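Local atomic coordinates of 2'-deoxycytidine 5'-triphosphate deaminase (Agrobacterium tumefaciens, PDB entry 2R9Q), a protein that probably catalyses the hydrolytic deamination of dCTP to dUTP with release of ammonia, a step that feeds thymidylate synthesis. Residues D105-N111 with S164-I170; D25-A31 with M97-P103; A56-P60 with A130-D134; V269-Y275 with F297-H303. All coordinates share one frame; numbering follows the deposited sequence.

Interaction 1: D105-N111 with S164-I170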
loop_
_atom_site.group_PDB
_atom_site.type_symbol
_atom_site.label_atom_id
_atom_site.label_comp_id
_atom_site.label_asym_id
_atom_site.label_seq_id
_atom_site.Cartn_x
_atom_site.Cartn_y
_atom_site.Cartn_z
ATOM N N ASP B 105 -21.719 31.727 27.097
ATOM C CA ASP B 105 -21.159 32.587 26.021
ATOM C C ASP B 105 -19.771 32.143 25.486
ATOM O O ASP B 105 -19.235 32.734 24.543
ATOM C CB ASP B 105 -21.114 34.064 26.474
ATOM C CG ASP B 105 -20.139 34.323 27.632
ATOM O OD1 ASP B 105 -20.049 33.514 28.589
ATOM O OD2 ASP B 105 -19.469 35.378 27.593
ATOM N N MET B 106 -19.218 31.104 26.111
ATOM C CA MET B 106 -17.880 30.610 25.843
ATOM C C MET B 106 -17.958 29.286 25.096
ATOM O O MET B 106 -18.652 28.359 25.515
ATOM C CB MET B 106 -17.105 30.426 27.154
ATOM C CG MET B 106 -15.623 30.119 26.980
ATOM S SD MET B 106 -14.718 29.888 28.520
ATOM C CE MET B 106 -14.973 31.511 29.294
ATOM N N SER B 107 -17.251 29.247 23.970
ATOM C CA SER B 107 -17.058 28.048 23.170
ATOM C C SER B 107 -15.570 27.696 23.064
ATOM O O SER B 107 -14.714 28.406 23.581
ATOM C CB SER B 107 -17.662 28.242 21.769
ATOM O OG SER B 107 -16.886 29.110 20.968
ATOM N N ALA B 108 -15.264 26.579 22.417
ATOM C CA ALA B 108 -13.877 26.250 22.132
ATOM C C ALA B 108 -13.663 25.412 20.866
ATOM O O ALA B 108 -14.569 24.766 20.369
ATOM C CB ALA B 108 -13.209 25.626 23.354
ATOM N N SER B 109 -12.446 25.485 20.331
ATOM C CA SER B 109 -12.003 24.581 19.268
ATOM C C SER B 109 -10.652 23.849 19.613
ATOM O O SER B 109 -9.918 24.267 20.477
ATOM C CB SER B 109 -11.957 25.334 17.933
ATOM O OG SER B 109 -10.917 26.279 17.883
ATOM N N ALA B 110 -10.371 22.748 18.921
ATOM C CA ALA B 110 -9.164 21.940 19.138
ATOM C C ALA B 110 -8.357 21.750 17.843
ATOM O O ALA B 110 -8.905 21.739 16.735
ATOM C CB ALA B 110 -9.523 20.598 19.767
ATOM N N ASN B 111 -7.040 21.690 18.006
ATOM C CA ASN B 111 -6.083 21.436 16.951
ATOM C C ASN B 111 -4.935 20.603 17.524
ATOM O O ASN B 111 -4.682 20.649 18.733
ATOM C CB ASN B 111 -5.533 22.742 16.392
ATOM C CG ASN B 111 -6.345 23.276 15.262
ATOM O OD1 ASN B 111 -6.913 22.515 14.469
ATOM N ND2 ASN B 111 -6.390 24.595 15.151
ATOM N N SER B 164 -2.693 17.268 21.760
ATOM C CA SER B 164 -3.688 18.181 21.280
ATOM C C SER B 164 -3.802 19.385 22.176
ATOM O O SER B 164 -3.362 19.359 23.304
ATOM C CB SER B 164 -5.007 17.430 21.248
ATOM O OG SER B 164 -5.971 18.161 20.562
ATOM N N GLN B 165 -4.397 20.447 21.655
ATOM C CA GLN B 165 -4.721 21.635 22.446
ATOM C C GLN B 165 -6.079 22.276 22.115
ATOM O O GLN B 165 -6.585 22.176 21.007
ATOM C CB GLN B 165 -3.603 22.660 22.407
ATOM C CG GLN B 165 -3.067 22.969 21.093
ATOM C CD GLN B 165 -1.796 23.765 21.156
ATOM O OE1 GLN B 165 -1.501 24.526 20.240
ATOM N NE2 GLN B 165 -1.040 23.622 22.242
ATOM N N ILE B 166 -6.653 22.905 23.138
ATOM C CA ILE B 166 -7.959 23.535 23.083
ATOM C C ILE B 166 -7.822 25.066 23.305
ATOM O O ILE B 166 -7.183 25.517 24.255
ATOM C CB ILE B 166 -8.926 22.840 24.087
ATOM C CG1 ILE B 166 -10.367 23.331 23.941
ATOM C CG2 ILE B 166 -8.490 23.005 25.526
ATOM C CD1 ILE B 166 -11.300 22.621 24.872
ATOM N N ARG B 167 -8.396 25.844 22.390
ATOM C CA ARG B 167 -8.456 27.306 22.489
ATOM C C ARG B 167 -9.883 27.731 22.832
ATOM O O ARG B 167 -10.831 27.297 22.198
ATOM C CB ARG B 167 -8.017 27.920 21.161
ATOM C CG ARG B 167 -8.162 29.429 21.023
ATOM C CD ARG B 167 -7.385 29.928 19.817
ATOM N NE ARG B 167 -5.922 29.867 20.001
ATOM C CZ ARG B 167 -5.032 30.269 19.102
ATOM N NH1 ARG B 167 -5.428 30.734 17.939
ATOM N NH2 ARG B 167 -3.735 30.194 19.361
ATOM N N PHE B 168 -10.019 28.565 23.853
ATOM C CA PHE B 168 -11.329 29.075 24.312
ATOM C C PHE B 168 -11.578 30.478 23.815
ATOM O O PHE B 168 -10.652 31.271 23.712
ATOM C CB PHE B 168 -11.419 29.065 25.837
ATOM C CG PHE B 168 -11.101 27.743 26.450
ATOM C CD1 PHE B 168 -12.094 26.836 26.705
ATOM C CD2 PHE B 168 -9.794 27.410 26.768
ATOM C CE1 PHE B 168 -11.805 25.622 27.240
ATOM C CE2 PHE B 168 -9.500 26.202 27.319
ATOM C CZ PHE B 168 -10.505 25.305 27.557
ATOM N N ARG B 169 -12.839 30.778 23.509
ATOM C CA ARG B 169 -13.218 32.097 23.002
ATOM C C ARG B 169 -14.647 32.573 23.359
ATOM O O ARG B 169 -15.545 31.765 23.610
ATOM C CB ARG B 169 -13.030 32.111 21.489
ATOM C CG ARG B 169 -13.867 31.095 20.762
ATOM C CD ARG B 169 -13.758 31.251 19.269
ATOM N NE ARG B 169 -12.397 31.155 18.747
ATOM C CZ ARG B 169 -11.696 30.027 18.630
ATOM N NH1 ARG B 169 -12.168 28.861 19.056
ATOM N NH2 ARG B 169 -10.488 30.077 18.106
ATOM N N ILE B 170 -14.841 33.890 23.395
ATOM C CA ILE B 170 -16.191 34.481 23.450
ATOM C C ILE B 170 -16.429 35.208 22.137
ATOM O O ILE B 170 -15.701 36.109 21.785
ATOM C CB ILE B 170 -16.405 35.396 24.676
ATOM C CG1 ILE B 170 -16.161 34.588 25.972
ATOM C CG2 ILE B 170 -17.846 35.981 24.681
ATOM C CD1 ILE B 170 -15.481 35.346 27.086
HETATM O O HOH W 1 -15.027 27.958 19.197
#
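Arg169 starts out with CG wedged between its backbone N and carbonyl carbon (chi1 60°) and bends again at chi3, which lays the guanidinium along the partner strand as far as Ser109, whose OG is set by a similar first torsion (chi1 70°). There Arg169 NH1 donates to Ser109 OG at 3.1 Å, the hydroxyl lying at the edge of the guanidinium and a little out of its plane. Arg169 CG passes Ser107 OG at 3.6 Å on the way. A water joins Arg169 to Ser107 as well: it accepts from Arg169 NH1 at 3.0 Å and sits 2.8 Å from Ser107 OG.

The backbones form a regular antiparallel ladder, with paired N-H...O bonds at Ser107-Arg169, Ser109-Arg167 and Asn111-Gln165. The other face of the sheet is apolar. Ala108 CB touches Ile166 CG1 at 3.7 Å and Phe168 CD1 at 3.7 Å, while Met106 SD meets the Phe168 ring obliquely, 5.4 Å from its centroid, in a Met-aromatic contact.

Arg169 NE forms a salt bridge with Glu338, and Arg167 spreads its NE, NH1 and NH2 over the carbonyls of Ala41, Ala277 and Phe297. The strand pair is therefore two-sided: greasy toward the interior of the N-terminal half, polar toward the C-terminal half, where a buried guanidinium finds hydrogen-bond partners for all three of its nitrogens.

Interaction 2: D25-A31 with M97-P103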
loop_
_atom_site.group_PDB
_atom_site.type_symbol
_atom_site.label_atom_id
_atom_site.label_comp_id
_atom_site.label_asym_id
_atom_site.label_seq_id
_atom_site.Cartn_x
_atom_site.Cartn_y
_atom_site.Cartn_z
ATOM N N ASP B 25 -13.456 26.239 38.689
ATOM C CA ASP B 25 -14.012 24.935 38.235
ATOM C C ASP B 25 -14.915 24.948 36.956
ATOM O O ASP B 25 -15.829 24.137 36.838
ATOM C CB ASP B 25 -14.722 24.230 39.421
ATOM C CG ASP B 25 -13.780 23.335 40.230
ATOM O OD1 ASP B 25 -13.706 22.111 39.960
ATOM O OD2 ASP B 25 -13.120 23.853 41.152
ATOM N N LYS B 26 -14.661 25.849 36.009
ATOM C CA LYS B 26 -15.355 25.808 34.710
ATOM C C LYS B 26 -14.601 24.901 33.714
ATOM O O LYS B 26 -15.129 24.516 32.668
ATOM C CB LYS B 26 -15.519 27.209 34.108
ATOM C CG LYS B 26 -16.193 28.281 34.991
ATOM C CD LYS B 26 -17.393 27.792 35.791
ATOM C CE LYS B 26 -17.915 28.881 36.752
ATOM N NZ LYS B 26 -16.867 29.418 37.660
ATOM N N LEU B 27 -13.353 24.611 34.058
ATOM C CA LEU B 27 -12.498 23.655 33.384
ATOM C C LEU B 27 -11.886 22.771 34.487
ATOM O O LEU B 27 -11.334 23.273 35.472
ATOM C CB LEU B 27 -11.437 24.399 32.544
ATOM C CG LEU B 27 -10.098 23.763 32.149
ATOM C CD1 LEU B 27 -10.236 22.446 31.333
ATOM C CD2 LEU B 27 -9.263 24.812 31.386
ATOM N N LYS B 28 -12.056 21.459 34.355
ATOM C CA LYS B 28 -11.593 20.526 35.370
ATOM C C LYS B 28 -10.543 19.597 34.824
ATOM O O LYS B 28 -10.406 19.445 33.617
ATOM C CB LYS B 28 -12.750 19.678 35.919
ATOM C CG LYS B 28 -13.763 20.410 36.782
ATOM C CD LYS B 28 -15.088 20.561 36.076
ATOM C CE LYS B 28 -16.208 20.663 37.080
ATOM N NZ LYS B 28 -16.459 19.364 37.777
ATOM N N SER B 29 -9.810 18.973 35.735
ATOM C CA SER B 29 -8.856 17.934 35.367
ATOM C C SER B 29 -8.699 16.912 36.479
ATOM O O SER B 29 -8.980 17.213 37.623
ATOM C CB SER B 29 -7.492 18.511 34.985
ATOM O OG SER B 29 -6.739 17.522 34.319
ATOM N N GLU B 30 -8.242 15.709 36.115
ATOM C CA GLU B 30 -8.005 14.633 37.080
ATOM C C GLU B 30 -6.828 14.906 38.005
ATOM O O GLU B 30 -6.694 14.248 39.028
ATOM C CB GLU B 30 -7.796 13.296 36.371
ATOM C CG GLU B 30 -9.066 12.716 35.776
ATOM C CD GLU B 30 -8.842 11.395 35.066
ATOM O OE1 GLU B 30 -8.009 10.584 35.518
ATOM O OE2 GLU B 30 -9.516 11.147 34.054
ATOM N N ALA B 31 -5.975 15.854 37.638
ATOM C CA ALA B 31 -4.829 16.245 38.460
ATOM C C ALA B 31 -4.474 17.709 38.244
ATOM O O ALA B 31 -5.018 18.375 37.366
ATOM C CB ALA B 31 -3.635 15.364 38.158
ATOM N N MET B 97 -7.928 13.600 30.445
ATOM C CA MET B 97 -7.994 14.032 31.852
ATOM C C MET B 97 -8.858 15.336 32.058
ATOM O O MET B 97 -9.558 15.498 33.050
ATOM C CB MET B 97 -6.576 14.209 32.391
ATOM C CG MET B 97 -5.754 12.926 32.530
ATOM S SD MET B 97 -4.031 13.185 33.084
ATOM C CE MET B 97 -4.290 13.965 34.661
ATOM N N GLU B 98 -8.831 16.241 31.091
ATOM C CA GLU B 98 -9.570 17.498 31.197
ATOM C C GLU B 98 -11.039 17.358 30.843
ATOM O O GLU B 98 -11.398 16.636 29.920
ATOM C CB GLU B 98 -8.934 18.577 30.334
ATOM C CG GLU B 98 -7.584 19.050 30.852
ATOM C CD GLU B 98 -6.502 17.986 30.746
ATOM O OE1 GLU B 98 -6.414 17.311 29.681
ATOM O OE2 GLU B 98 -5.756 17.825 31.729
ATOM N N SER B 99 -11.887 18.028 31.611
ATOM C CA SER B 99 -13.320 18.107 31.313
ATOM C C SER B 99 -13.817 19.535 31.513
ATOM O O SER B 99 -13.112 20.381 32.087
ATOM C CB SER B 99 -14.175 17.031 32.059
ATOM O OG SER B 99 -14.343 17.224 33.453
ATOM N N LEU B 100 -15.005 19.799 30.977
ATOM C CA LEU B 100 -15.508 21.158 30.878
ATOM C C LEU B 100 -16.884 21.369 31.533
ATOM O O LEU B 100 -17.704 20.463 31.602
ATOM C CB LEU B 100 -15.536 21.605 29.409
ATOM C CG LEU B 100 -14.205 21.659 28.644
ATOM C CD1 LEU B 100 -14.494 21.888 27.167
ATOM C CD2 LEU B 100 -13.223 22.730 29.209
ATOM N N ALA B 101 -17.062 22.580 32.059
ATOM C CA ALA B 101 -18.359 23.179 32.373
ATOM C C ALA B 101 -18.258 24.667 31.945
ATOM O O ALA B 101 -17.992 25.561 32.741
ATOM C CB ALA B 101 -18.671 23.028 33.839
ATOM N N LEU B 102 -18.428 24.903 30.650
ATOM C CA LEU B 102 -18.233 26.220 30.039
ATOM C C LEU B 102 -19.382 27.232 30.300
ATOM O O LEU B 102 -20.565 26.882 30.201
ATOM C CB LEU B 102 -18.040 26.054 28.524
ATOM C CG LEU B 102 -16.623 26.142 27.926
ATOM C CD1 LEU B 102 -15.560 25.536 28.817
ATOM C CD2 LEU B 102 -16.631 25.511 26.527
ATOM N N PRO B 103 -19.030 28.499 30.612
ATOM C CA PRO B 103 -19.995 29.609 30.554
ATOM C C PRO B 103 -20.746 29.630 29.219
ATOM O O PRO B 103 -20.121 29.416 28.183
ATOM C CB PRO B 103 -19.108 30.854 30.668
ATOM C CG PRO B 103 -17.887 30.398 31.391
ATOM C CD PRO B 103 -17.696 28.941 31.042
#
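Leu27 and Leu100 face each other as the non-hydrogen-bonded pair of a very short antiparallel ladder, next to the hydrogen-bonded pair Lys28-Ser99. Lys28 N to Ser99 O is short and straight at 2.7 Å (172° at the hydrogen), and Ala101 N to Lys26 O, 2.8 Å, closes the ladder at its other end.

The two leucines lean across one another, Leu27 CD1 meeting Leu100 CD2 at 3.7 Å. Both also rest on Phe168 of strand 162-170, so this pair forms part of the packed interior. Toward the far end the chemistry turns polar. Ser29 holds OG anti to its own N (chi1 -165°) and Glu98 folds back at chi2, which lets Ser29 OG donate to Glu98 OE2 at 2.8 Å, coming from above the carboxylate plane. Arg46 reinforces the pair: its NE makes a salt bridge to the same OE2, and its NH1 bonds to Ser29 OG. Beyond them Met97 curls at chi3 and sets its methyl on the turning chain, with Met97 CE 3.8 Å from Ala31 CB and 4.0 Å from Glu30 CB. At the opposite end Lys26 CB lies 3.3 Å from Ala101 O, while the ammonium turns back to the carbonyl of Gly24.

Asp25, with its positive phi, is the C-prime residue of the Schellman motif that ends helix 15-23. The chain thus leaves a helix by a standard C-cap and at once pairs strand 27-28 with the last part of strand 91-101, beyond the corner at Met97, at the rim of a beta sheet in a dUTPase-type domain.

Interaction 3: A56-P60 with A130-D134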
loop_
_atom_site.group_PDB
_atom_site.type_symbol
_atom_site.label_atom_id
_atom_site.label_comp_id
_atom_site.label_asym_id
_atom_site.label_seq_id
_atom_site.Cartn_x
_atom_site.Cartn_y
_atom_site.Cartn_z
ATOM N N ALA B 56 -13.414 1.524 13.860
ATOM C CA ALA B 56 -13.572 2.736 13.088
ATOM C C ALA B 56 -13.875 3.949 13.957
ATOM O O ALA B 56 -14.474 3.828 15.006
ATOM C CB ALA B 56 -14.683 2.539 12.033
ATOM N N SER B 57 -13.442 5.108 13.480
ATOM C CA SER B 57 -13.948 6.411 13.897
ATOM C C SER B 57 -15.466 6.597 13.641
ATOM O O SER B 57 -16.038 6.041 12.719
ATOM C CB SER B 57 -13.170 7.503 13.146
ATOM O OG SER B 57 -13.687 8.795 13.393
ATOM N N PHE B 58 -16.087 7.408 14.472
ATOM C CA PHE B 58 -17.525 7.605 14.472
ATOM C C PHE B 58 -17.874 9.003 14.941
ATOM O O PHE B 58 -17.094 9.654 15.613
ATOM C CB PHE B 58 -18.194 6.562 15.369
ATOM C CG PHE B 58 -17.758 6.601 16.804
ATOM C CD1 PHE B 58 -18.533 7.227 17.754
ATOM C CD2 PHE B 58 -16.585 5.968 17.212
ATOM C CE1 PHE B 58 -18.161 7.240 19.072
ATOM C CE2 PHE B 58 -16.190 5.984 18.522
ATOM C CZ PHE B 58 -16.977 6.637 19.466
ATOM N N MET B 59 -19.050 9.461 14.563
ATOM C CA MET B 59 -19.580 10.717 15.069
ATOM C C MET B 59 -20.642 10.371 16.124
ATOM O O MET B 59 -21.558 9.622 15.849
ATOM C CB MET B 59 -20.140 11.578 13.921
ATOM C CG MET B 59 -20.383 13.065 14.275
ATOM S SD MET B 59 -18.986 14.007 14.960
ATOM C CE MET B 59 -17.942 14.127 13.503
ATOM N N PRO B 60 -20.487 10.875 17.357
ATOM C CA PRO B 60 -21.431 10.488 18.398
ATOM C C PRO B 60 -22.876 10.741 17.978
ATOM O O PRO B 60 -23.707 9.852 18.055
ATOM C CB PRO B 60 -21.045 11.393 19.571
ATOM C CG PRO B 60 -19.656 11.693 19.328
ATOM C CD PRO B 60 -19.464 11.789 17.872
ATOM N N ALA B 130 -21.737 15.193 19.787
ATOM C CA ALA B 130 -20.966 15.824 18.712
ATOM C C ALA B 130 -21.462 15.542 17.277
ATOM O O ALA B 130 -21.790 14.416 16.902
ATOM C CB ALA B 130 -19.452 15.473 18.854
ATOM N N GLN B 131 -21.514 16.614 16.500
ATOM C CA GLN B 131 -21.879 16.586 15.084
ATOM C C GLN B 131 -20.700 16.981 14.217
ATOM O O GLN B 131 -20.664 16.703 13.031
ATOM C CB GLN B 131 -23.056 17.527 14.838
ATOM C CG GLN B 131 -24.362 16.955 15.328
ATOM C CD GLN B 131 -25.463 17.989 15.373
ATOM O OE1 GLN B 131 -25.634 18.760 14.422
ATOM N NE2 GLN B 131 -26.227 18.007 16.462
ATOM N N GLU B 132 -19.735 17.632 14.845
ATOM C CA GLU B 132 -18.473 17.972 14.251
ATOM C C GLU B 132 -17.385 17.662 15.272
ATOM O O GLU B 132 -17.621 17.761 16.471
ATOM C CB GLU B 132 -18.486 19.459 13.897
ATOM C CG GLU B 132 -17.373 19.909 12.963
ATOM C CD GLU B 132 -17.678 21.259 12.330
ATOM O OE1 GLU B 132 -18.737 21.822 12.680
ATOM O OE2 GLU B 132 -16.875 21.737 11.484
ATOM N N PHE B 133 -16.213 17.268 14.785
ATOM C CA PHE B 133 -15.016 17.118 15.632
ATOM C C PHE B 133 -14.359 18.457 15.920
ATOM O O PHE B 133 -14.601 19.450 15.224
ATOM C CB PHE B 133 -13.965 16.211 14.976
ATOM C CG PHE B 133 -14.359 14.779 14.899
ATOM C CD1 PHE B 133 -14.788 14.089 16.036
ATOM C CD2 PHE B 133 -14.279 14.099 13.711
ATOM C CE1 PHE B 133 -15.131 12.746 15.971
ATOM C CE2 PHE B 133 -14.614 12.763 13.640
ATOM C CZ PHE B 133 -15.046 12.086 14.756
ATOM N N ASP B 134 -13.555 18.472 16.980
ATOM C CA ASP B 134 -12.678 19.595 17.305
ATOM C C ASP B 134 -13.399 20.930 17.600
ATOM O O ASP B 134 -12.766 21.977 17.682
ATOM C CB ASP B 134 -11.636 19.800 16.203
ATOM C CG ASP B 134 -10.710 18.591 15.998
ATOM O OD1 ASP B 134 -10.516 17.780 16.911
ATOM O OD2 ASP B 134 -10.139 18.478 14.901
#
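Met59 and Phe133 form a Met-aromatic contact that joins two irregular loops of the dUTPase-like N-terminal domain. Met59 is bent at both chi2 (54°) and chi3 (70°), and this double bend lowers its methyl onto the ring: Met59 CE stands 3.6 Å from the Phe133 centroid, almost on the ring normal, with Met59 SD beside it, also over the face, 4.3 Å from the same centroid. The hydrogens of the methyl therefore meet the pi face in a CH-pi interaction. The rest of the thioether is wedged against backbone, Met59 CG lying 3.3 Å from Ala130 O and Met59 SD 3.5 Å from Gln131 C. Next to it Pro60 CD packs on Ala130 CB at 3.8 Å.

No hydrogen bond joins 56-60 to 130-134, so this tight part meets by packing; a backbone bond between the loops follows at once, from Ala130 to Gly61. The packing is also shut in from outside, because Phe324 of the second subunit packs on Met59 and Val322 of that subunit packs on Ser57. The loose side begins one residue along, where Gln131 and Glu132 leave the backbone pointing away from loop 56-60, and Gln131 is exposed.

Polar groups do border the ring, yet they bond elsewhere or only touch. Ser57 OG, hydrogen-bonded to Glu147, comes to 3.8 Å from Phe133 CZ. The rim of the ring also meets a carbonyl: Phe58 O lies near the ring plane, 3.3 Å from Phe133 CZ.

Interaction 4: V269-Y275 with F297-H303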
loop_
_atom_site.group_PDB
_atom_site.type_symbol
_atom_site.label_atom_id
_atom_site.label_comp_id
_atom_site.label_asym_id
_atom_site.label_seq_id
_atom_site.Cartn_x
_atom_site.Cartn_y
_atom_site.Cartn_z
ATOM N N VAL B 269 6.754 35.029 9.373
ATOM C CA VAL B 269 5.501 35.560 9.909
ATOM C C VAL B 269 5.580 35.934 11.421
ATOM O O VAL B 269 6.367 35.373 12.181
ATOM C CB VAL B 269 4.281 34.594 9.513
ATOM C CG1 VAL B 269 4.171 33.322 10.393
ATOM C CG2 VAL B 269 2.989 35.352 9.522
ATOM N N HIS B 270 4.786 36.920 11.834
ATOM C CA HIS B 270 4.732 37.396 13.226
ATOM C C HIS B 270 3.259 37.529 13.662
ATOM O O HIS B 270 2.409 38.006 12.903
ATOM C CB HIS B 270 5.522 38.702 13.340
ATOM C CG HIS B 270 5.306 39.495 14.602
ATOM N ND1 HIS B 270 5.544 38.987 15.864
ATOM C CD2 HIS B 270 4.945 40.788 14.786
ATOM C CE1 HIS B 270 5.316 39.924 16.767
ATOM N NE2 HIS B 270 4.961 41.027 16.134
ATOM N N VAL B 271 2.973 37.007 14.860
ATOM C CA VAL B 271 1.685 37.166 15.548
ATOM C C VAL B 271 1.917 38.089 16.775
ATOM O O VAL B 271 2.560 37.694 17.742
ATOM C CB VAL B 271 1.079 35.813 15.976
ATOM C CG1 VAL B 271 -0.312 36.008 16.490
ATOM C CG2 VAL B 271 1.057 34.822 14.815
ATOM N N PRO B 272 1.452 39.355 16.696
ATOM C CA PRO B 272 1.524 40.298 17.821
ATOM C C PRO B 272 0.839 39.786 19.090
ATOM O O PRO B 272 -0.112 39.013 18.992
ATOM C CB PRO B 272 0.798 41.527 17.279
ATOM C CG PRO B 272 0.961 41.439 15.786
ATOM C CD PRO B 272 0.895 40.000 15.492
ATOM N N PRO B 273 1.304 40.228 20.274
ATOM C CA PRO B 273 0.839 39.711 21.573
ATOM C C PRO B 273 -0.630 39.869 21.938
ATOM O O PRO B 273 -1.061 39.293 22.935
ATOM C CB PRO B 273 1.673 40.495 22.576
ATOM C CG PRO B 273 2.872 40.882 21.819
ATOM C CD PRO B 273 2.358 41.232 20.466
ATOM N N LEU B 274 -1.384 40.649 21.170
ATOM C CA LEU B 274 -2.801 40.848 21.431
ATOM C C LEU B 274 -3.658 40.128 20.382
ATOM O O LEU B 274 -4.874 40.352 20.282
ATOM C CB LEU B 274 -3.117 42.334 21.409
ATOM C CG LEU B 274 -2.517 43.243 22.461
ATOM C CD1 LEU B 274 -3.052 44.661 22.170
ATOM C CD2 LEU B 274 -2.895 42.718 23.851
ATOM N N TYR B 275 -2.981 39.300 19.589
ATOM C CA TYR B 275 -3.593 38.475 18.573
ATOM C C TYR B 275 -3.089 37.037 18.668
ATOM O O TYR B 275 -1.941 36.766 19.050
ATOM C CB TYR B 275 -3.316 39.057 17.191
ATOM C CG TYR B 275 -3.862 40.452 17.039
ATOM C CD1 TYR B 275 -5.080 40.670 16.408
ATOM C CD2 TYR B 275 -3.179 41.553 17.572
ATOM C CE1 TYR B 275 -5.608 41.957 16.278
ATOM C CE2 TYR B 275 -3.697 42.851 17.459
ATOM C CZ TYR B 275 -4.918 43.045 16.811
ATOM O OH TYR B 275 -5.454 44.315 16.685
ATOM N N PHE B 297 -1.316 29.217 16.312
ATOM C CA PHE B 297 -0.159 30.069 16.536
ATOM C C PHE B 297 -0.430 30.905 17.775
ATOM O O PHE B 297 -1.513 31.451 17.934
ATOM C CB PHE B 297 0.061 30.977 15.326
ATOM C CG PHE B 297 0.667 30.280 14.170
ATOM C CD1 PHE B 297 1.938 30.590 13.753
ATOM C CD2 PHE B 297 -0.022 29.270 13.506
ATOM C CE1 PHE B 297 2.496 29.919 12.669
ATOM C CE2 PHE B 297 0.534 28.607 12.458
ATOM C CZ PHE B 297 1.784 28.936 12.027
ATOM N N ASP B 298 0.554 30.994 18.652
ATOM C CA ASP B 298 0.412 31.777 19.884
ATOM C C ASP B 298 0.801 33.234 19.695
ATOM O O ASP B 298 1.671 33.533 18.895
ATOM C CB ASP B 298 1.280 31.201 21.016
ATOM C CG ASP B 298 0.648 29.998 21.713
ATOM O OD1 ASP B 298 -0.572 30.054 22.093
ATOM O OD2 ASP B 298 1.411 29.009 21.894
ATOM N N PRO B 299 0.174 34.133 20.473
ATOM C CA PRO B 299 0.667 35.503 20.604
ATOM C C PRO B 299 2.143 35.497 20.880
ATOM O O PRO B 299 2.595 34.727 21.719
ATOM C CB PRO B 299 -0.094 36.051 21.821
ATOM C CG PRO B 299 -1.260 35.199 21.991
ATOM C CD PRO B 299 -1.040 33.910 21.277
ATOM N N GLY B 300 2.882 36.323 20.164
ATOM C CA GLY B 300 4.343 36.370 20.305
ATOM C C GLY B 300 5.120 35.479 19.340
ATOM O O GLY B 300 6.350 35.509 19.342
ATOM N N PHE B 301 4.429 34.675 18.519
ATOM C CA PHE B 301 5.127 33.851 17.527
ATOM C C PHE B 301 5.905 34.782 16.597
ATOM O O PHE B 301 5.387 35.828 16.171
ATOM C CB PHE B 301 4.169 32.954 16.702
ATOM C CG PHE B 301 4.861 32.162 15.607
ATOM C CD1 PHE B 301 5.353 30.892 15.852
ATOM C CD2 PHE B 301 5.048 32.704 14.344
ATOM C CE1 PHE B 301 5.998 30.166 14.843
ATOM C CE2 PHE B 301 5.685 31.988 13.348
ATOM C CZ PHE B 301 6.153 30.719 13.591
ATOM N N GLY B 302 7.138 34.381 16.290
ATOM C CA GLY B 302 8.039 35.163 15.459
ATOM C C GLY B 302 8.290 36.571 15.970
ATOM O O GLY B 302 8.483 37.480 15.182
ATOM N N HIS B 303 8.256 36.747 17.289
ATOM C CA HIS B 303 8.502 38.045 17.956
ATOM C C HIS B 303 9.774 38.701 17.394
ATOM O O HIS B 303 10.771 38.017 17.134
ATOM C CB HIS B 303 8.646 37.848 19.481
ATOM C CG HIS B 303 9.516 36.668 19.855
ATOM N ND1 HIS B 303 10.874 36.780 20.092
ATOM C CD2 HIS B 303 9.227 35.343 19.971
ATOM C CE1 HIS B 303 11.375 35.582 20.358
ATOM N NE2 HIS B 303 10.397 34.693 20.287
#
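His270 sets CG anti to its backbone N (chi1 166°), which stands the imidazole beside the turn at Phe301-Gly302. From the root outward, His270 CB lies 3.7 Å from Gly302 O and CG passes that same oxygen. ND1 then donates to Phe301 O at 3.2 Å, the oxygen lying a little out of the ring plane, and at the tip His270 CE1 comes to 3.9 Å from His303 CA. Phe301 O is gripped twice, because Val271 N also donates to it at 3.0 Å, from the opposite face of the carbonyl plane. Gly300 N returns a bond to Val271 O at 2.8 Å.

Beside this polar seam the packing is apolar. Val269 CG1 meets Phe301 CE2 at 3.6 Å, and Phe297 CD1 lies over the centre of the Phe301 ring. Val271 CG2 rests on Phe297 CB at 4.0 Å.

Tyr337 of strand 331-339 ties down the carbonyl of His270. Loop 269-275 leads from strand 261-269 to strand 275-281, and loop 297-303 follows strand 296-297 toward strand 311-319; each carries the chain from one antiparallel sheet of the C-terminal half to the other, and the two connections are bonded to each other.

Interactions 1 and 2 share one interior: Ile166 of interaction 1 packs on Leu100 of interaction 2 and Phe168 on Leu102, while the other end of interaction 2 reaches the surface. Interaction 1 is the deeper and more regular of the two strand pairings. Interactions 3 and 4 join irregular loops, one relying on sulfur and methyl packing near a subunit interface, the other on backbone and imidazole bonds. Interaction 1 touches both: Ala110 N bonds to Asp134 O of interaction 3, and Arg167 carries interaction 1 across to strand 296-297 beside interaction 4, linking the N-terminal to the C-terminal half. Interactions 3 and 4 themselves lie on opposite sides of the chain's centre, their centres about 31 Å apart.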